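PDB 2XPI: anaphase-promoting complex subunit cut9 from Schizosaccharomyces pombe, which forms part of the anaphase-promoting complex/cyclosome, the E3 ubiquitin ligase that controls progression through mitosis and G1. Local coordinates for residues D323-T328 against A347-S352. Residues are numbered along the deposited sequence; the frame is centred on the assembly and turned at random.
Sequences DVLAIT and ASLHES
Leu325 packs over Ser348 and Leu349 where two successive tetratricopeptide repeats meet, a worked example of how a TPR superhelix is continued by helix packing from one repeat to the next. Leu325 lies on helix 321-334 of TPR 7, Ser348 on helix 342-352 of TPR 8, and the local axes run at 136° to each other, 9.9 Å apart at closest approach. TPR repeats 1-7 mediate homodimerization and TPR 8 is among those that bind hcn1, so the contact lies where these two regions adjoin. With the backbones approaching to 6.8 Å between Leu325 CA and Ser348 CA, one leucine can span the gap. Its CG is anti to the carbonyl carbon (chi1 -78°), and this branch point rests 3.9 Å from Ser348 CB. Beyond it, the leucine fork crosses Leu349 at about a right angle, both of its methyls meeting a single methyl of the partner; Leu325 CD2 comes within 3.9 Å of Leu349 CD2. An alanine in place of Leu325 would remove this fork and would probably leave Ser348 CB and Leu349 CD2 without the apolar contacts that Leu325 gives them. The preceding residue, Val324, directs CG1, anti to its backbone N, at the serine hydroxyl, with 3.3 Å between Val324 CG1 and Ser348 OG. The methyl offers the hydroxyl van der Waals contact alone; its hydrogen bond goes to Leu344 O, one turn back in its own helix. In the second shell, Phe316 of helix 305-317 touches both Val324 and Ser348, while Leu358 and Ile361 of helix 355-368 pack against Leu349, so the partner helices of both repeats back the contact. No hydrogen bond joins the two segments. At the C-terminal end of helix 342-352, Ser352 OG instead folds back 3.2 Å onto Ser348 O, nearly along the C=O axis at 160°.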
ATOM      1  N   ASP A 323     -14.663 -13.169  34.956  1.00 55.72           N
ATOM      2  CA  ASP A 323     -13.442 -12.404  35.163  1.00 57.65           C
ATOM      3  C   ASP A 323     -12.759 -12.055  33.846  1.00 55.02           C
ATOM      4  O   ASP A 323     -12.396 -10.895  33.632  1.00 55.59           O
ATOM      5  CB  ASP A 323     -12.494 -13.131  36.111  1.00 62.49           C
ATOM      6  CG  ASP A 323     -13.044 -13.205  37.521  1.00 69.56           C
ATOM      7  OD1 ASP A 323     -13.967 -12.411  37.826  1.00 71.79           O
ATOM      8  OD2 ASP A 323     -12.574 -14.052  38.318  1.00 72.34           O
ATOM      9  N   VAL A 324     -12.600 -13.053  32.974  1.00 51.13           N
ATOM     10  CA  VAL A 324     -12.056 -12.838  31.642  1.00 50.63           C
ATOM     11  C   VAL A 324     -12.812 -11.726  30.903  1.00 52.94           C
ATOM     12  O   VAL A 324     -12.194 -10.894  30.263  1.00 55.06           O
ATOM     13  CB  VAL A 324     -12.074 -14.131  30.772  1.00 42.51           C
ATOM     14  CG1 VAL A 324     -11.560 -13.848  29.363  1.00 38.63           C
ATOM     15  CG2 VAL A 324     -11.277 -15.246  31.421  1.00 43.92           C
ATOM     16  N   LEU A 325     -14.139 -11.705  30.996  1.00 53.17           N
ATOM     17  CA  LEU A 325     -14.934 -10.676  30.318  1.00 52.24           C
ATOM     18  C   LEU A 325     -14.799  -9.267  30.939  1.00 52.45           C
ATOM     19  O   LEU A 325     -14.749  -8.252  30.221  1.00 52.16           O
ATOM     20  CB  LEU A 325     -16.405 -11.086  30.231  1.00 51.01           C
ATOM     21  CG  LEU A 325     -16.700 -12.101  29.125  1.00 50.04           C
ATOM     22  CD1 LEU A 325     -18.136 -12.662  29.226  1.00 49.34           C
ATOM     23  CD2 LEU A 325     -16.432 -11.492  27.766  1.00 47.23           C
ATOM     24  N   ALA A 326     -14.739  -9.196  32.260  1.00 50.39           N
ATOM     25  CA  ALA A 326     -14.474  -7.913  32.891  1.00 48.85           C
ATOM     26  C   ALA A 326     -13.207  -7.286  32.289  1.00 51.57           C
ATOM     27  O   ALA A 326     -13.214  -6.121  31.890  1.00 54.86           O
ATOM     28  CB  ALA A 326     -14.334  -8.074  34.377  1.00 46.14           C
ATOM     29  N   ILE A 327     -12.132  -8.066  32.209  1.00 49.78           N
ATOM     30  CA  ILE A 327     -10.846  -7.548  31.766  1.00 48.94           C
ATOM     31  C   ILE A 327     -10.897  -7.214  30.296  1.00 48.93           C
ATOM     32  O   ILE A 327     -10.427  -6.158  29.844  1.00 49.11           O
ATOM     33  CB  ILE A 327      -9.729  -8.588  31.958  1.00 47.84           C
ATOM     34  CG1 ILE A 327      -9.196  -8.542  33.381  1.00 50.17           C
ATOM     35  CG2 ILE A 327      -8.566  -8.329  31.020  1.00 45.22           C
ATOM     36  CD1 ILE A 327      -8.241  -9.670  33.653  1.00 51.34           C
ATOM     37  N   THR A 328     -11.478  -8.138  29.555  1.00 46.27           N
ATOM     38  CA  THR A 328     -11.387  -8.145  28.116  1.00 46.73           C
ATOM     39  C   THR A 328     -12.304  -7.074  27.512  1.00 47.73           C
ATOM     40  O   THR A 328     -12.010  -6.480  26.487  1.00 46.95           O
ATOM     41  CB  THR A 328     -11.716  -9.561  27.619  1.00 49.03           C
ATOM     42  OG1 THR A 328     -10.955  -9.858  26.451  1.00 54.47           O
ATOM     43  CG2 THR A 328     -13.192  -9.725  27.354  1.00 45.47           C
ATOM     44  N   ALA A 347     -14.523 -16.365  22.770  1.00 41.90           N
ATOM     45  CA  ALA A 347     -14.697 -17.684  23.357  1.00 39.36           C
ATOM     46  C   ALA A 347     -15.427 -17.591  24.702  1.00 42.96           C
ATOM     47  O   ALA A 347     -16.244 -18.450  25.031  1.00 45.07           O
ATOM     48  CB  ALA A 347     -13.369 -18.377  23.495  1.00 36.28           C
ATOM     49  N   SER A 348     -15.153 -16.542  25.470  1.00 43.15           N
ATOM     50  CA  SER A 348     -15.847 -16.341  26.739  1.00 43.92           C
ATOM     51  C   SER A 348     -17.306 -15.953  26.559  1.00 45.71           C
ATOM     52  O   SER A 348     -18.151 -16.351  27.358  1.00 47.55           O
ATOM     53  CB  SER A 348     -15.134 -15.300  27.601  1.00 45.03           C
ATOM     54  OG  SER A 348     -13.862 -15.780  27.993  1.00 46.01           O
ATOM     55  N   LEU A 349     -17.611 -15.178  25.519  1.00 45.80           N
ATOM     56  CA  LEU A 349     -19.008 -14.858  25.208  1.00 43.82           C
ATOM     57  C   LEU A 349     -19.783 -16.113  24.749  1.00 41.57           C
ATOM     58  O   LEU A 349     -20.945 -16.287  25.111  1.00 45.66           O
ATOM     59  CB  LEU A 349     -19.128 -13.720  24.175  1.00 41.37           C
ATOM     60  CG  LEU A 349     -18.749 -12.282  24.573  1.00 40.80           C
ATOM     61  CD1 LEU A 349     -18.677 -11.355  23.338  1.00 39.03           C
ATOM     62  CD2 LEU A 349     -19.670 -11.693  25.655  1.00 40.01           C
ATOM     63  N   HIS A 350     -19.154 -16.982  23.971  1.00 57.66           N
ATOM     64  CA  HIS A 350     -19.818 -18.209  23.547  1.00 56.40           C
ATOM     65  C   HIS A 350     -20.169 -19.102  24.746  1.00 59.63           C
ATOM     66  O   HIS A 350     -21.252 -19.696  24.804  1.00 60.91           O
ATOM     67  CB  HIS A 350     -18.943 -18.974  22.566  1.00 52.77           C
ATOM     68  CG  HIS A 350     -19.436 -20.349  22.266  1.00 53.92           C
ATOM     69  ND1 HIS A 350     -18.950 -21.469  22.908  1.00 55.29           N
ATOM     70  CD2 HIS A 350     -20.369 -20.791  21.390  1.00 54.38           C
ATOM     71  CE1 HIS A 350     -19.562 -22.542  22.439  1.00 54.39           C
ATOM     72  NE2 HIS A 350     -20.428 -22.158  21.519  1.00 54.59           N
ATOM     73  N   GLU A 351     -19.245 -19.182  25.697  1.00 59.05           N
ATOM     74  CA  GLU A 351     -19.439 -19.943  26.917  1.00 61.16           C
ATOM     75  C   GLU A 351     -20.650 -19.454  27.716  1.00 62.91           C
ATOM     76  O   GLU A 351     -21.340 -20.237  28.356  1.00 64.05           O
ATOM     77  CB  GLU A 351     -18.177 -19.857  27.772  1.00 65.20           C
ATOM     78  CG  GLU A 351     -18.433 -19.900  29.267  1.00 73.18           C
ATOM     79  CD  GLU A 351     -18.526 -21.311  29.793  1.00 81.04           C
ATOM     80  OE1 GLU A 351     -19.156 -21.516  30.853  1.00 85.00           O
ATOM     81  OE2 GLU A 351     -17.967 -22.222  29.140  1.00 83.34           O
ATOM     82  N   SER A 352     -20.909 -18.154  27.677  1.00 64.28           N
ATOM     83  CA  SER A 352     -22.020 -17.595  28.435  1.00 66.94           C
ATOM     84  C   SER A 352     -23.279 -17.497  27.575  1.00 68.69           C
ATOM     85  O   SER A 352     -24.359 -17.198  28.074  1.00 71.47           O
ATOM     86  CB  SER A 352     -21.640 -16.230  29.001  1.00 68.10           C
ATOM     87  OG  SER A 352     -20.407 -16.313  29.697  1.00 68.36           O
TER